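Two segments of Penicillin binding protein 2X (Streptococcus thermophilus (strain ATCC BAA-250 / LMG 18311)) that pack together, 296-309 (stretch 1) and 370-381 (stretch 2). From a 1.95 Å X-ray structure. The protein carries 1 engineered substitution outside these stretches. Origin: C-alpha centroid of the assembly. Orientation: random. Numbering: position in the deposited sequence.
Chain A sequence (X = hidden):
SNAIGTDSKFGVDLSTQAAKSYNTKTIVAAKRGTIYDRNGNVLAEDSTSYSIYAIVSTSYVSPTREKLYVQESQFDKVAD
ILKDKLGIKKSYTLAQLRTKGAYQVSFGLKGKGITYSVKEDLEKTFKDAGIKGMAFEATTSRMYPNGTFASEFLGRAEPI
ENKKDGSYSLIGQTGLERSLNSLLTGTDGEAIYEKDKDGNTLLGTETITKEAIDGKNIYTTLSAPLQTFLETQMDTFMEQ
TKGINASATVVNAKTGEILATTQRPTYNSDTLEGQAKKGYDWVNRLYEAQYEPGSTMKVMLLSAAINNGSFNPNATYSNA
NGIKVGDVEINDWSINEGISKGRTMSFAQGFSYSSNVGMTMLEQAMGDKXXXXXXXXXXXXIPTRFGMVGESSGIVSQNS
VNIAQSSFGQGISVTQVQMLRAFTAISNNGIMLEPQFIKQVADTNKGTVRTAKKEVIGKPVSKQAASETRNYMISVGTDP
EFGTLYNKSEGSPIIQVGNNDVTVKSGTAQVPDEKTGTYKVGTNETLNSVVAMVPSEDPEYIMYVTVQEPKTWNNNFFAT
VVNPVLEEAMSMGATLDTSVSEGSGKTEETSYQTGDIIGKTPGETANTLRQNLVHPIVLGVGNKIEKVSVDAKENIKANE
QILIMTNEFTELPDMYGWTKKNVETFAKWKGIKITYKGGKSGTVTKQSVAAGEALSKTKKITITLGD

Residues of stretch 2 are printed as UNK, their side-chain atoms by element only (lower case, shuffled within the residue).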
ATOM      1  N   THR A 296      12.475 -13.935  10.357  1.00 28.18           N
ATOM      2  CA  THR A 296      12.999 -12.864   9.520  1.00 27.33           C
ATOM      3  C   THR A 296      13.418 -11.725  10.440  1.00 26.73           C
ATOM      4  O   THR A 296      14.253 -10.898  10.062  1.00 26.67           O
ATOM      5  CB  THR A 296      11.959 -12.343   8.512  1.00 26.97           C
ATOM      6  OG1 THR A 296      10.755 -12.008   9.216  1.00 27.36           O
ATOM      7  CG2 THR A 296      11.665 -13.408   7.468  1.00 27.30           C
ATOM      8  N   MET A 297      12.853 -11.703  11.652  1.00 26.62           N
ATOM      9  CA  MET A 297      13.203 -10.678  12.635  1.00 27.78           C
ATOM     10  C   MET A 297      14.674 -10.830  13.082  1.00 27.86           C
ATOM     11  O   MET A 297      15.264  -9.876  13.537  1.00 27.74           O
ATOM     12  CB  MET A 297      12.253 -10.686  13.844  1.00 28.77           C
ATOM     13  CG  MET A 297      12.517  -9.601  14.879  1.00 29.70           C
ATOM     14  SD  MET A 297      12.281  -7.897  14.298  1.00 33.01           S
ATOM     15  CE  MET A 297      10.510  -7.836  14.133  1.00 31.52           C
ATOM     16  N   LYS A 298      15.257 -12.015  12.903  1.00 27.25           N
ATOM     17  CA  LYS A 298      16.672 -12.244  13.216  1.00 29.44           C
ATOM     18  C   LYS A 298      17.599 -11.375  12.364  1.00 29.32           C
ATOM     19  O   LYS A 298      18.761 -11.208  12.711  1.00 29.88           O
ATOM     20  CB  LYS A 298      17.056 -13.722  13.023  1.00 31.05           C
ATOM     21  CG  LYS A 298      16.299 -14.677  13.931  1.00 31.47           C
ATOM     22  CD  LYS A 298      16.666 -16.136  13.711  1.00 33.10           C
ATOM     23  CE  LYS A 298      16.002 -16.989  14.794  1.00 34.92           C
ATOM     24  NZ  LYS A 298      15.899 -18.415  14.463  1.00 35.11           N
ATOM     25  N   VAL A 299      17.092 -10.839  11.251  1.00 28.38           N
ATOM     26  CA  VAL A 299      17.871  -9.936  10.402  1.00 28.24           C
ATOM     27  C   VAL A 299      18.110  -8.675  11.226  1.00 28.60           C
ATOM     28  O   VAL A 299      19.250  -8.207  11.327  1.00 28.69           O
ATOM     29  CB  VAL A 299      17.143  -9.610   9.074  1.00 26.95           C
ATOM     30  CG1 VAL A 299      17.867  -8.544   8.264  1.00 27.33           C
ATOM     31  CG2 VAL A 299      16.995 -10.861   8.211  1.00 27.04           C
ATOM     32  N   MET A 300      17.038  -8.136  11.812  1.00 27.53           N
ATOM     33  CA  MET A 300      17.147  -6.946  12.656  1.00 28.57           C
ATOM     34  C   MET A 300      18.045  -7.242  13.862  1.00 29.36           C
ATOM     35  O   MET A 300      18.907  -6.431  14.205  1.00 28.95           O
ATOM     36  CB  MET A 300      15.781  -6.475  13.155  1.00 29.27           C
ATOM     37  CG  MET A 300      14.881  -5.737  12.174  1.00 30.03           C
ATOM     38  SD  MET A 300      14.337  -6.602  10.685  1.00 32.61           S
ATOM     39  CE  MET A 300      15.610  -6.136   9.550  1.00 31.08           C
ATOM     40  N   LEU A 301      17.836  -8.406  14.487  1.00 29.20           N
ATOM     41  CA  LEU A 301      18.618  -8.818  15.661  1.00 30.44           C
ATOM     42  C   LEU A 301      20.094  -8.852  15.376  1.00 30.42           C
ATOM     43  O   LEU A 301      20.879  -8.280  16.115  1.00 32.58           O
ATOM     44  CB  LEU A 301      18.224 -10.204  16.150  1.00 32.51           C
ATOM     45  CG  LEU A 301      19.105 -10.638  17.352  1.00 35.15           C
ATOM     46  CD1 LEU A 301      18.676  -9.918  18.618  1.00 36.66           C
ATOM     47  CD2 LEU A 301      19.058 -12.110  17.559  1.00 38.62           C
ATOM     48  N   LEU A 302      20.464  -9.564  14.318  1.00 30.89           N
ATOM     49  CA  LEU A 302      21.846  -9.681  13.907  1.00 31.09           C
ATOM     50  C   LEU A 302      22.465  -8.323  13.607  1.00 30.70           C
ATOM     51  O   LEU A 302      23.604  -8.075  14.007  1.00 31.45           O
ATOM     52  CB  LEU A 302      21.969 -10.580  12.678  1.00 31.82           C
ATOM     53  CG  LEU A 302      23.384 -10.790  12.129  1.00 32.79           C
ATOM     54  CD1 LEU A 302      24.277 -11.448  13.163  1.00 35.14           C
ATOM     55  CD2 LEU A 302      23.350 -11.629  10.869  1.00 33.26           C
ATOM     56  N   SER A 303      21.722  -7.449  12.918  1.00 29.47           N
ATOM     57  CA  SER A 303      22.252  -6.116  12.588  1.00 31.15           C
ATOM     58  C   SER A 303      22.547  -5.319  13.853  1.00 31.52           C
ATOM     59  O   SER A 303      23.523  -4.573  13.899  1.00 32.86           O
ATOM     60  CB  SER A 303      21.309  -5.314  11.687  1.00 30.44           C
ATOM     61  OG  SER A 303      20.134  -4.898  12.360  1.00 30.70           O
ATOM     62  N   ALA A 304      21.682  -5.471  14.854  1.00 30.58           N
ATOM     63  CA  ALA A 304      21.836  -4.783  16.137  1.00 32.31           C
ATOM     64  C   ALA A 304      23.052  -5.318  16.899  1.00 33.41           C
ATOM     65  O   ALA A 304      23.831  -4.551  17.471  1.00 33.33           O
ATOM     66  CB  ALA A 304      20.577  -4.932  16.976  1.00 31.99           C
ATOM     67  N   ALA A 305      23.203  -6.639  16.904  1.00 33.68           N
ATOM     68  CA  ALA A 305      24.343  -7.263  17.566  1.00 34.79           C
ATOM     69  C   ALA A 305      25.645  -6.782  16.940  1.00 35.45           C
ATOM     70  O   ALA A 305      26.613  -6.492  17.657  1.00 35.87           O
ATOM     71  CB  ALA A 305      24.249  -8.781  17.489  1.00 35.10           C
ATOM     72  N   ILE A 306      25.678  -6.694  15.612  1.00 34.57           N
ATOM     73  CA  ILE A 306      26.887  -6.235  14.919  1.00 35.82           C
ATOM     74  C   ILE A 306      27.132  -4.763  15.229  1.00 36.99           C
ATOM     75  O   ILE A 306      28.263  -4.370  15.547  1.00 39.31           O
ATOM     76  CB  ILE A 306      26.813  -6.486  13.402  1.00 35.13           C
ATOM     77  CG1 ILE A 306      26.818  -8.003  13.138  1.00 34.91           C
ATOM     78  CG2 ILE A 306      27.989  -5.812  12.692  1.00 36.26           C
ATOM     79  CD1 ILE A 306      26.520  -8.396  11.706  1.00 34.20           C
ATOM     80  N   ASN A 307      26.067  -3.965  15.161  1.00 35.74           N
ATOM     81  CA  ASN A 307      26.146  -2.528  15.441  1.00 36.37           C
ATOM     82  C   ASN A 307      26.532  -2.230  16.917  1.00 38.02           C
ATOM     83  O   ASN A 307      27.188  -1.239  17.189  1.00 38.15           O
ATOM     84  CB  ASN A 307      24.826  -1.830  15.129  1.00 34.17           C
ATOM     85  CG  ASN A 307      25.007  -0.348  14.912  1.00 36.05           C
ATOM     86  OD1 ASN A 307      25.667   0.062  13.957  1.00 36.82           O
ATOM     87  ND2 ASN A 307      24.422   0.465  15.778  1.00 36.95           N
ATOM     88  N   ASN A 308      26.098  -3.087  17.839  1.00 38.31           N
ATOM     89  CA  ASN A 308      26.379  -2.932  19.273  1.00 41.00           C
ATOM     90  C   ASN A 308      27.819  -3.309  19.613  1.00 44.11           C
ATOM     91  O   ASN A 308      28.299  -2.978  20.688  1.00 45.23           O
ATOM     92  CB  ASN A 308      25.434  -3.834  20.088  1.00 40.45           C
ATOM     93  CG  ASN A 308      25.440  -3.520  21.571  1.00 42.83           C
ATOM     94  OD1 ASN A 308      25.284  -2.369  21.972  1.00 42.64           O
ATOM     95  ND2 ASN A 308      25.579  -4.564  22.404  1.00 43.92           N
ATOM     96  N   GLY A 309      28.494  -4.006  18.697  1.00 45.53           N
ATOM     97  CA  GLY A 309      29.843  -4.495  18.929  1.00 48.73           C
ATOM     98  C   GLY A 309      29.840  -5.806  19.716  1.00 50.11           C
ATOM     99  O   GLY A 309      30.894  -6.261  20.165  1.00 51.57           O
ATOM    100  N   UNK A 370      18.972  -2.455  25.513  1.00 40.84           N
ATOM    101  CA  UNK A 370      19.575  -2.175  24.210  1.00 40.20           C
ATOM    102  C   UNK A 370      18.716  -2.750  23.071  1.00 39.12           C
ATOM    103  O   UNK A 370      18.341  -2.025  22.145  1.00 37.67           O
ATOM    104  c   UNK A 370      21.937  -1.911  25.085  1.00 42.82           C
ATOM    105  c   UNK A 370      21.028  -2.707  24.138  1.00 40.72           C
ATOM    106  c   UNK A 370      21.567  -2.634  22.711  1.00 40.48           C
ATOM    107  N   UNK A 371      18.391  -4.038  23.144  1.00 37.30           N
ATOM    108  CA  UNK A 371      17.556  -4.657  22.112  1.00 36.14           C
ATOM    109  C   UNK A 371      16.213  -3.931  21.954  1.00 36.26           C
ATOM    110  O   UNK A 371      15.779  -3.650  20.824  1.00 34.92           O
ATOM    111  c   UNK A 371      15.325  -7.631  21.744  1.00 35.20           C
ATOM    112  c   UNK A 371      16.429  -6.807  19.975  1.00 33.17           C
ATOM    113  c   UNK A 371      17.264  -6.178  19.040  1.00 32.94           C
ATOM    114  c   UNK A 371      15.347  -7.585  19.504  1.00 32.67           C
ATOM    115  c   UNK A 371      17.352  -6.155  22.381  1.00 35.74           C
ATOM    116  c   UNK A 371      16.995  -6.335  17.693  1.00 32.17           C
ATOM    117  n   UNK A 371      14.685  -8.076  20.598  1.00 34.35           N
ATOM    118  c   UNK A 371      15.081  -7.751  18.142  1.00 31.27           C
ATOM    119  c   UNK A 371      16.402  -6.857  21.415  1.00 34.48           C
ATOM    120  c   UNK A 371      15.917  -7.120  17.253  1.00 31.32           C
ATOM    121  N   UNK A 372      15.567  -3.615  23.065  1.00 36.91           N
ATOM    122  CA  UNK A 372      14.277  -2.945  23.022  1.00 38.49           C
ATOM    123  C   UNK A 372      14.384  -1.551  22.332  1.00 38.39           C
ATOM    124  O   UNK A 372      13.457  -1.112  21.609  1.00 35.50           O
ATOM    125  c   UNK A 372      13.689  -2.842  24.432  1.00 41.24           C
ATOM    126  o   UNK A 372      12.479  -2.095  24.422  1.00 43.90           O
ATOM    127  N   UNK A 373      15.524  -0.893  22.532  1.00 38.58           N
ATOM    128  CA  UNK A 373      15.787   0.389  21.906  1.00 39.11           C
ATOM    129  C   UNK A 373      16.021   0.212  20.394  1.00 36.84           C
ATOM    130  O   UNK A 373      15.639   1.082  19.612  1.00 35.84           O
ATOM    131  c   UNK A 373      16.995   1.066  22.544  1.00 40.13           C
ATOM    132  n   UNK A 373      16.145   3.329  22.373  1.00 39.73           N
ATOM    133  c   UNK A 373      17.155   2.497  22.094  1.00 39.87           C
ATOM    134  o   UNK A 373      18.151   2.845  21.461  1.00 39.06           O
ATOM    135  N   UNK A 374      16.665  -0.889  19.987  1.00 36.43           N
ATOM    136  CA  UNK A 374      16.844  -1.166  18.543  1.00 35.79           C
ATOM    137  C   UNK A 374      15.504  -1.369  17.863  1.00 34.14           C
ATOM    138  O   UNK A 374      15.303  -0.881  16.749  1.00 33.81           O
ATOM    139  c   UNK A 374      19.256  -1.939  18.216  1.00 35.41           C
ATOM    140  c   UNK A 374      21.101  -0.830  17.103  1.00 34.60           C
ATOM    141  c   UNK A 374      20.135  -2.287  19.253  1.00 37.53           C
ATOM    142  c   UNK A 374      21.472  -1.909  19.216  1.00 35.96           C
ATOM    143  c   UNK A 374      17.795  -2.339  18.245  1.00 34.97           C
ATOM    144  o   UNK A 374      23.269  -0.790  18.077  1.00 36.86           O
ATOM    145  c   UNK A 374      19.771  -1.215  17.144  1.00 35.04           C
ATOM    146  c   UNK A 374      21.946  -1.181  18.138  1.00 37.28           C
ATOM    147  N   UNK A 375      14.583  -2.063  18.530  1.00 33.40           N
ATOM    148  CA  UNK A 375      13.245  -2.271  17.977  1.00 32.93           C
ATOM    149  C   UNK A 375      12.520  -0.929  17.846  1.00 34.37           C
ATOM    150  O   UNK A 375      11.711  -0.727  16.940  1.00 29.87           O
ATOM    151  c   UNK A 375      12.435  -3.219  18.844  1.00 33.41           C
ATOM    152  c   UNK A 375      12.840  -4.693  18.828  1.00 34.16           C
ATOM    153  c   UNK A 375      12.164  -5.436  19.964  1.00 34.57           C
ATOM    154  c   UNK A 375      12.494  -5.337  17.490  1.00 34.10           C
ATOM    155  N   UNK A 376      12.820  -0.013  18.764  1.00 34.85           N
ATOM    156  CA  UNK A 376      12.227   1.313  18.719  1.00 34.68           C
ATOM    157  C   UNK A 376      12.846   2.107  17.542  1.00 32.38           C
ATOM    158  O   UNK A 376      12.123   2.762  16.787  1.00 33.36           O
ATOM    159  c   UNK A 376      12.409   2.011  20.070  1.00 38.05           C
ATOM    160  o   UNK A 376      11.699   3.231  20.087  1.00 42.51           O
ATOM    161  N   UNK A 377      14.162   2.004  17.353  1.00 30.42           N
ATOM    162  CA  UNK A 377      14.837   2.657  16.217  1.00 30.35           C
ATOM    163  C   UNK A 377      14.340   2.115  14.867  1.00 28.61           C
ATOM    164  O   UNK A 377      14.286   2.849  13.878  1.00 25.96           O
ATOM    165  c   UNK A 377      16.922   4.736  17.323  1.00 35.49           C
ATOM    166  c   UNK A 377      17.076   3.226  17.442  1.00 34.18           C
ATOM    167  c   UNK A 377      16.344   2.482  16.312  1.00 32.23           C
ATOM    168  c   UNK A 377      18.542   2.855  17.419  1.00 34.63           C
ATOM    169  N   UNK A 378      14.011   0.819  14.849  1.00 27.78           N
ATOM    170  CA  UNK A 378      13.420   0.159  13.684  1.00 26.91           C
ATOM    171  C   UNK A 378      11.903   0.477  13.562  1.00 25.68           C
ATOM    172  O   UNK A 378      11.250   0.052  12.605  1.00 24.97           O
ATOM    173  c   UNK A 378      17.313  -2.691  11.799  1.00 27.71           C
ATOM    174  o   UNK A 378      18.468  -3.111  11.152  1.00 28.05           O
ATOM    175  c   UNK A 378      13.674  -1.349  13.712  1.00 26.18           C
ATOM    176  c   UNK A 378      16.025  -2.350  13.799  1.00 27.75           C
ATOM    177  c   UNK A 378      15.120  -1.719  11.668  1.00 25.80           C
ATOM    178  c   UNK A 378      16.274  -2.152  11.041  1.00 26.65           C
ATOM    179  c   UNK A 378      14.973  -1.792  13.054  1.00 26.67           C
ATOM    180  c   UNK A 378      17.194  -2.782  13.183  1.00 27.26           C
ATOM    181  N   UNK A 379      11.376   1.184  14.562  1.00 25.38           N
ATOM    182  CA  UNK A 379       9.997   1.696  14.607  1.00 26.85           C
ATOM    183  C   UNK A 379       8.864   0.693  14.759  1.00 26.45           C
ATOM    184  O   UNK A 379       7.692   1.006  14.432  1.00 26.47           O
ATOM    185  c   UNK A 379      11.021   6.071  12.252  1.00 35.40           C
ATOM    186  c   UNK A 379      10.182   4.805  12.266  1.00 31.75           C
ATOM    187  n   UNK A 379      10.695   6.980  13.385  1.00 38.50           N
ATOM    188  c   UNK A 379      10.571   3.891  13.418  1.00 29.78           C
ATOM    189  c   UNK A 379       9.711   2.641  13.423  1.00 27.37           C
ATOM    190  N   UNK A 380       9.186  -0.501  15.238  1.00 25.90           N
ATOM    191  CA  UNK A 380       8.138  -1.471  15.522  1.00 26.32           C
ATOM    192  C   UNK A 380       7.206  -0.907  16.576  1.00 26.88           C
ATOM    193  O   UNK A 380       7.633  -0.150  17.465  1.00 25.93           O
ATOM    194  c   UNK A 380       9.212  -4.611  12.621  1.00 26.67           C
ATOM    195  c   UNK A 380      10.776  -3.562  14.649  1.00 27.12           C
ATOM    196  c   UNK A 380       9.390  -3.492  14.741  1.00 26.43           C
ATOM    197  c   UNK A 380      10.594  -4.696  12.538  1.00 26.87           C
ATOM    198  c   UNK A 380       8.626  -4.002  13.715  1.00 25.51           C
ATOM    199  c   UNK A 380       8.720  -2.819  15.900  1.00 26.83           C
ATOM    200  c   UNK A 380      11.379  -4.169  13.552  1.00 27.64           C
ATOM    201  N   UNK A 381       5.916  -1.210  16.424  1.00 27.41           N
ATOM    202  CA  UNK A 381       4.875  -0.663  17.301  1.00 28.55           C
ATOM    203  C   UNK A 381       4.360   0.712  16.844  1.00 29.46           C
ATOM    204  O   UNK A 381       3.433   1.259  17.443  1.00 30.53           O
TER
HETATM  205  O   HOH W   1      24.504  -0.457  20.346  1.00 38.65           O

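Position 370 carries three carbons, one bearing the other two; a carbon of that fork lies 3.8 Å from Asn308 OD1. The branch at CB makes it Val370.

Position 371 has one carbon, then fused five- and six-membered rings holding eight carbons and one nitrogen. Its CA-to-CB bond points sideways, yet the ring end comes nearer: Leu301 CD1 sits 3.9 Å from the centroid of the six-membered ring, almost on its normal. Such a fused ring system is Trp371. Ala304 CB meets the edge, 3.9 Å from Trp371 CZ3. The indole nitrogen is satisfied elsewhere in the structure.

Position 372, one carbon then one oxygen, is out of reach of stretch 1, as is position 373, two carbons with an oxygen and a nitrogen on the second; they are Ser372 and Asn373.

Position 374 shows one carbon and a six-carbon ring bearing an oxygen. Ala304 CB lies over the ring face, 3.6 Å from its centroid, and at the ring edge Asn307 ND2 donates a hydrogen bond to the ring oxygen of position 374 at 2.9 Å. The residue is Tyr374. The two CA atoms, of Ala304 and Tyr374, are only 6.6 Å apart. A water also links Tyr374 OH and Asn308 OD1, 2.6 Å from each.

Position 375 has four carbons forked at the second, with one fork carbon 4.1 Å from Met297 SD: Leu375. Position 376, one carbon and one oxygen, and position 377, four carbons forked at the second, make no contact; they are Ser376 and Leu377.

Position 378 again has a six-carbon ring with an oxygen. Met300 CG stands 3.7 Å from the ring centroid, nearly on the normal, and the ring oxygen of position 378 donates to Ser303 OG at 2.7 Å, hence Tyr378. Ser303 OG in turn donates to Met300 O at 2.7 Å, so the serine relays the bond into its own helix.

Position 379, four carbons in a row ending in nitrogen, is out of reach: Lys379, whose positive phi belongs to a Schellman motif. Position 380 has one carbon and a bare six-carbon ring; Met297 CE lies over one face of the ring, 3.8 Å from its centroid, and the residue is Phe380. Position 381 has no side chain and a backbone that calls for glycine: Gly381.

The rule is aromatic rings from one segment, aliphatic groups from the other. Met297, Met300, Leu301 and Ala304 each lay a carbon over a different ring, while Ser303 and Asn307 bind the two tyrosine hydroxyls, so polar ring tips entering a largely buried contact find partners.

Stretch 2 (370-381) VWSNYLSLYKFG
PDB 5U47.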